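Local coordinates for protein quinoline 2-oxidoreductase medium subunit (Pseudomonas putida, PDB 1T3Q) that binds FAD as the medium subunit of the molybdenum hydroxylase quinoline 2-oxidoreductase, and probably relays electrons released by oxidation of the substrate, at residues C[112-115]-C[121-124]; C[90-95]-C[129-134]. All coordinates share one frame; numbering follows the deposited sequence.

Contact 1 of 2, residues C[112-115]-C[121-124]; sequences GGSL and GAEM. With FAD (flavin-adenine dinucleotide), chain R.
Ser-114 and Met-124 meet beside the flavin in the FAD-binding domain of the molybdopterin dehydrogenase (PCMH) type, where helix 111-117 faces the start of helix 123-130. Ser-114 OG lies 3.4 Å from Met-124 CB, and the CD2 branch of Leu-115 packs 4.2 Å from the same Met-124 CB; no direct hydrogen bond links the two segments. The polar link is a water instead: it is 2.9 Å from Ser-114 OG, accepts from Met-124 N at 2.8 Å, and donates to FAD O2 at 2.8 Å. Ser-114 can serve it because OG stands anti to the backbone N (chi1 176°), directed across at the second segment. A further, weak bond runs from Glu-123 N to FAD O2 (3.3 Å, 147°), which adds a second, weaker donor to this oxygen beside the water. The Glu-123 side chain bends at its second torsion, folding the carboxylate back to the pyrimidine side of the flavin, where FAD N3 donates to Glu-123 OE2 at 2.8 Å and 155°. Gly-113 has no side chain, and FAD O3P fills the place where one would begin; Gly-113 C lies 3.2 Å from FAD O5'. Further out, Met-124 rests on Leu-93, Val-96 and Leu-97 of helix 92-97, and Leu-115 on Leu-166, Val-169 and Met-128. Behind the glycine, Gly-113 N is hydrogen-bonded to Thr-110 OG1, an atom that also bonds FAD.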
loop_
_atom_site.group_PDB
_atom_site.type_symbol
_atom_site.label_atom_id
_atom_site.label_comp_id
_atom_site.label_asym_id
_atom_site.label_seq_id
_atom_site.Cartn_x
_atom_site.Cartn_y
_atom_site.Cartn_z
ATOM N N GLY C 112 15.158 2.707 -46.550
ATOM C CA GLY C 112 13.975 3.311 -47.139
ATOM C C GLY C 112 13.343 4.372 -46.253
ATOM O O GLY C 112 12.921 5.424 -46.737
ATOM N N GLY C 113 13.270 4.095 -44.955
ATOM C CA GLY C 113 12.690 5.054 -44.029
ATOM C C GLY C 113 13.531 6.311 -43.922
ATOM O O GLY C 113 13.005 7.426 -43.861
ATOM N N SER C 114 14.847 6.135 -43.895
ATOM C CA SER C 114 15.757 7.270 -43.809
ATOM C C SER C 114 15.618 8.149 -45.053
ATOM O O SER C 114 15.574 9.372 -44.954
ATOM C CB SER C 114 17.207 6.783 -43.683
ATOM O OG SER C 114 18.113 7.868 -43.685
ATOM N N LEU C 115 15.542 7.518 -46.222
ATOM C CA LEU C 115 15.425 8.259 -47.473
ATOM C C LEU C 115 14.088 8.986 -47.592
ATOM O O LEU C 115 14.038 10.135 -48.035
ATOM C CB LEU C 115 15.626 7.313 -48.664
ATOM C CG LEU C 115 17.042 6.733 -48.772
ATOM C CD1 LEU C 115 17.096 5.659 -49.852
ATOM C CD2 LEU C 115 18.013 7.855 -49.084
ATOM N N GLY C 121 19.890 16.537 -42.661
ATOM C CA GLY C 121 21.080 16.270 -41.876
ATOM C C GLY C 121 21.414 14.794 -41.812
ATOM O O GLY C 121 22.397 14.408 -41.188
ATOM N N ALA C 122 20.606 13.967 -42.471
ATOM C CA ALA C 122 20.808 12.520 -42.466
ATOM C C ALA C 122 21.896 12.049 -43.426
ATOM O O ALA C 122 22.108 12.646 -44.483
ATOM C CB ALA C 122 19.494 11.817 -42.796
ATOM N N GLU C 123 22.573 10.966 -43.056
ATOM C CA GLU C 123 23.643 10.411 -43.879
ATOM C C GLU C 123 23.193 9.726 -45.170
ATOM O O GLU C 123 23.780 9.955 -46.226
ATOM C CB GLU C 123 24.488 9.412 -43.069
ATOM C CG GLU C 123 25.487 10.047 -42.112
ATOM C CD GLU C 123 24.836 10.598 -40.857
ATOM O OE1 GLU C 123 25.522 11.298 -40.078
ATOM O OE2 GLU C 123 23.637 10.325 -40.645
ATOM N N MET C 124 22.162 8.890 -45.094
ATOM C CA MET C 124 21.708 8.163 -46.281
ATOM C C MET C 124 21.255 9.015 -47.472
ATOM O O MET C 124 21.641 8.738 -48.608
ATOM C CB MET C 124 20.627 7.147 -45.904
ATOM C CG MET C 124 21.144 5.990 -45.049
ATOM S SD MET C 124 22.550 5.085 -45.770
ATOM C CE MET C 124 23.940 5.946 -45.045
HETATM P PA FAD R . 10.077 5.466 -40.120
HETATM O O1A FAD R . 10.339 6.366 -38.964
HETATM O O2A FAD R . 9.149 4.508 -40.004
HETATM O O5B FAD R . 9.491 6.508 -41.055
HETATM C C5B FAD R . 10.255 7.476 -41.845
HETATM C C4B FAD R . 9.261 8.271 -42.794
HETATM O O4B FAD R . 9.360 7.622 -44.123
HETATM C C3B FAD R . 7.725 8.302 -42.480
HETATM O O3B FAD R . 7.133 9.493 -42.904
HETATM C C2B FAD R . 7.218 7.035 -43.234
HETATM O O2B FAD R . 5.865 7.138 -43.602
HETATM C C1B FAD R . 8.050 7.064 -44.481
HETATM N N9A FAD R . 8.398 5.752 -45.028
HETATM C C8A FAD R . 9.112 4.749 -44.404
HETATM N N7A FAD R . 9.459 3.764 -45.230
HETATM C C5A FAD R . 8.933 4.128 -46.447
HETATM C C6A FAD R . 8.979 3.484 -47.799
HETATM N N6A FAD R . 9.550 2.333 -48.049
HETATM N N1A FAD R . 8.327 4.188 -48.803
HETATM C C2A FAD R . 7.705 5.399 -48.583
HETATM N N3A FAD R . 7.608 6.054 -47.390
HETATM C C4A FAD R . 8.188 5.355 -46.336
HETATM N N1 FAD R . 19.372 9.295 -38.852
HETATM C C2 FAD R . 20.511 9.650 -39.453
HETATM O O2 FAD R . 20.576 9.831 -40.643
HETATM N N3 FAD R . 21.671 10.029 -38.696
HETATM C C4 FAD R . 21.642 10.129 -37.307
HETATM O O4 FAD R . 22.638 10.491 -36.722
HETATM C C4X FAD R . 20.374 9.821 -36.637
HETATM N N5 FAD R . 20.271 9.903 -35.270
HETATM C C5X FAD R . 19.088 9.501 -34.677
HETATM C C6 FAD R . 18.996 9.597 -33.250
HETATM C C7 FAD R . 17.844 9.210 -32.567
HETATM C C7M FAD R . 17.789 9.364 -31.062
HETATM C C8 FAD R . 16.690 8.661 -33.318
HETATM C C8M FAD R . 15.414 8.218 -32.643
HETATM C C9 FAD R . 16.774 8.537 -34.731
HETATM C C9A FAD R . 17.953 8.964 -35.420
HETATM N N10 FAD R . 18.117 8.897 -36.874
HETATM C C10 FAD R . 19.253 9.338 -37.481
HETATM C "C1'" FAD R . 16.936 8.513 -37.693
HETATM C "C2'" FAD R . 17.005 7.048 -38.216
HETATM O "O2'" FAD R . 17.972 6.964 -39.267
HETATM C "C3'" FAD R . 15.593 6.711 -38.703
HETATM O "O3'" FAD R . 15.457 5.290 -38.569
HETATM C "C4'" FAD R . 15.335 7.114 -40.180
HETATM O "O4'" FAD R . 15.509 8.521 -40.373
HETATM C "C5'" FAD R . 13.911 6.744 -40.486
HETATM O "O5'" FAD R . 13.840 5.252 -40.912
HETATM P P FAD R . 12.762 4.379 -40.327
HETATM O O1P FAD R . 12.946 3.014 -41.000
HETATM O O2P FAD R . 12.726 4.398 -38.939
HETATM O O3P FAD R . 11.468 4.916 -40.782
HETATM O O HOH W 1 20.828 8.052 -42.733
#

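Contact 2 of 2, residues C[90-95]-C[129-134]; sequences VPILPK and ATLGAT
Val-90 and Ile-92 pack on Leu-131 in a small, buried and wholly apolar contact, made where the turn leading into helix 92-97 passes the C-terminal end of helix 123-130. Only 89 Å² is buried between the segments, and no hydrogen bond crosses; the nearest CA atoms, those of Val-90 and Leu-131, stay 9.6 Å apart, so side chains alone bridge the gap. One methyl does the work on the far side: Leu-131 CD1 lies 3.9 Å from Ile-92 CG2 and 4.1 Å from Val-90 CG1. Val-90 meets Leu-131 tip to tip, whereas Ile-92 comes at it on a slant. In Ile-92 a chi1 of -176° sends CG1 anti to the backbone N and puts CG2, the branch that touches Leu-131 CD1, between that N and the carbonyl carbon. The backbone of each segment is held locally, Leu-93 N bonding to Val-90 O at 2.9 Å and Gly-132 N to Ala-129 O at 3.0 Å. Around this core, Trp-178 of strand 177-183 touches both Ile-92 and Leu-131, while Ile-171 of strand 165-172 touches Val-90. Leu-131 sits at the very end of the helix, after which the chain turns off sharply: Gly-132 takes a positive phi of 62°, and the chain proceeds into strand 134-139. Two bonds back into the last turn, together with that phi, define a Schellman motif, the classic C-terminal helix cap.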
loop_
_atom_site.group_PDB
_atom_site.type_symbol
_atom_site.label_atom_id
_atom_site.label_comp_id
_atom_site.label_asym_id
_atom_site.label_seq_id
_atom_site.Cartn_x
_atom_site.Cartn_y
_atom_site.Cartn_z
ATOM N N VAL C 90 29.811 -2.271 -51.793
ATOM C CA VAL C 90 29.872 -0.843 -51.480
ATOM C C VAL C 90 30.372 -0.623 -50.050
ATOM O O VAL C 90 29.622 -0.178 -49.176
ATOM C CB VAL C 90 28.473 -0.188 -51.649
ATOM C CG1 VAL C 90 28.568 1.325 -51.473
ATOM C CG2 VAL C 90 27.904 -0.527 -53.022
ATOM N N PRO C 91 31.658 -0.925 -49.800
ATOM C CA PRO C 91 32.285 -0.777 -48.482
ATOM C C PRO C 91 32.134 0.587 -47.813
ATOM O O PRO C 91 32.254 0.695 -46.595
ATOM C CB PRO C 91 33.747 -1.140 -48.750
ATOM C CG PRO C 91 33.931 -0.785 -50.194
ATOM C CD PRO C 91 32.662 -1.304 -50.809
ATOM N N ILE C 92 31.870 1.627 -48.598
ATOM C CA ILE C 92 31.708 2.955 -48.020
ATOM C C ILE C 92 30.395 3.045 -47.243
ATOM O O ILE C 92 30.283 3.812 -46.291
ATOM C CB ILE C 92 31.733 4.062 -49.108
ATOM C CG1 ILE C 92 31.668 5.442 -48.448
ATOM C CG2 ILE C 92 30.564 3.880 -50.077
ATOM C CD1 ILE C 92 32.863 5.763 -47.551
ATOM N N LEU C 93 29.406 2.250 -47.643
ATOM C CA LEU C 93 28.104 2.268 -46.979
ATOM C C LEU C 93 28.213 1.930 -45.490
ATOM O O LEU C 93 27.761 2.692 -44.640
ATOM C CB LEU C 93 27.138 1.293 -47.665
ATOM C CG LEU C 93 25.692 1.764 -47.860
ATOM C CD1 LEU C 93 24.843 0.589 -48.311
ATOM C CD2 LEU C 93 25.136 2.348 -46.581
ATOM N N PRO C 94 28.813 0.777 -45.152
ATOM C CA PRO C 94 28.911 0.473 -43.722
ATOM C C PRO C 94 29.785 1.459 -42.939
ATOM O O PRO C 94 29.571 1.666 -41.746
ATOM C CB PRO C 94 29.447 -0.966 -43.701
ATOM C CG PRO C 94 30.144 -1.111 -45.011
ATOM C CD PRO C 94 29.243 -0.372 -45.967
ATOM N N LYS C 95 30.759 2.077 -43.598
ATOM C CA LYS C 95 31.611 3.030 -42.895
ATOM C C LYS C 95 30.836 4.306 -42.563
ATOM O O LYS C 95 31.094 4.965 -41.551
ATOM C CB LYS C 95 32.861 3.349 -43.720
ATOM C CG LYS C 95 33.767 2.136 -43.897
ATOM C CD LYS C 95 35.194 2.514 -44.257
ATOM C CE LYS C 95 35.280 3.186 -45.608
ATOM N NZ LYS C 95 36.705 3.416 -45.981
ATOM N N ALA C 129 22.706 10.043 -52.959
ATOM C CA ALA C 129 22.797 11.033 -54.025
ATOM C C ALA C 129 24.226 11.104 -54.535
ATOM O O ALA C 129 24.470 11.106 -55.742
ATOM C CB ALA C 129 22.356 12.408 -53.515
ATOM N N THR C 130 25.169 11.151 -53.600
ATOM C CA THR C 130 26.584 11.234 -53.916
ATOM C C THR C 130 27.095 10.013 -54.680
ATOM O O THR C 130 27.958 10.132 -55.554
ATOM C CB THR C 130 27.405 11.417 -52.619
ATOM O OG1 THR C 130 27.024 12.650 -51.994
ATOM C CG2 THR C 130 28.887 11.451 -52.917
ATOM N N LEU C 131 26.566 8.842 -54.352
ATOM C CA LEU C 131 26.983 7.615 -55.020
ATOM C C LEU C 131 26.213 7.386 -56.313
ATOM O O LEU C 131 26.390 6.366 -56.977
ATOM C CB LEU C 131 26.794 6.419 -54.085
ATOM C CG LEU C 131 27.708 6.437 -52.861
ATOM C CD1 LEU C 131 27.400 5.244 -51.979
ATOM C CD2 LEU C 131 29.165 6.420 -53.313
ATOM N N GLY C 132 25.359 8.339 -56.666
ATOM C CA GLY C 132 24.579 8.225 -57.886
ATOM C C GLY C 132 23.645 7.031 -57.906
ATOM O O GLY C 132 23.530 6.340 -58.917
ATOM N N ALA C 133 22.962 6.785 -56.796
ATOM C CA ALA C 133 22.044 5.661 -56.727
ATOM C C ALA C 133 20.719 5.988 -57.411
ATOM O O ALA C 133 20.429 7.146 -57.718
ATOM C CB ALA C 133 21.801 5.271 -55.274
ATOM N N THR C 134 19.926 4.952 -57.653
ATOM C CA THR C 134 18.622 5.108 -58.278
ATOM C C THR C 134 17.552 4.542 -57.348
ATOM O O THR C 134 17.721 3.460 -56.795
ATOM C CB THR C 134 18.545 4.345 -59.619
ATOM O OG1 THR C 134 19.532 4.860 -60.524
ATOM C CG2 THR C 134 17.160 4.495 -60.241
#

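Contacts 1 and 2 use the two ends of helix 123-130, contact 1 its N-terminal end beside FAD and contact 2 its C-terminal end, with centres 12 Å apart. They join directly through packing: Met-124 SD of contact 1 lies 3.9 Å from Leu-93 CD2 of contact 2, and Leu-93 belongs to helix 92-97, which also touches Glu-123 through Val-96. Only contact 1 carries residues of the FAD pocket; in contact 2 the side chain of Ile-92 remains about 10 Å from that of the flavin-binding Glu-123. In sequence, 112-115 and 121-124 both fall between 90-95 and 129-134.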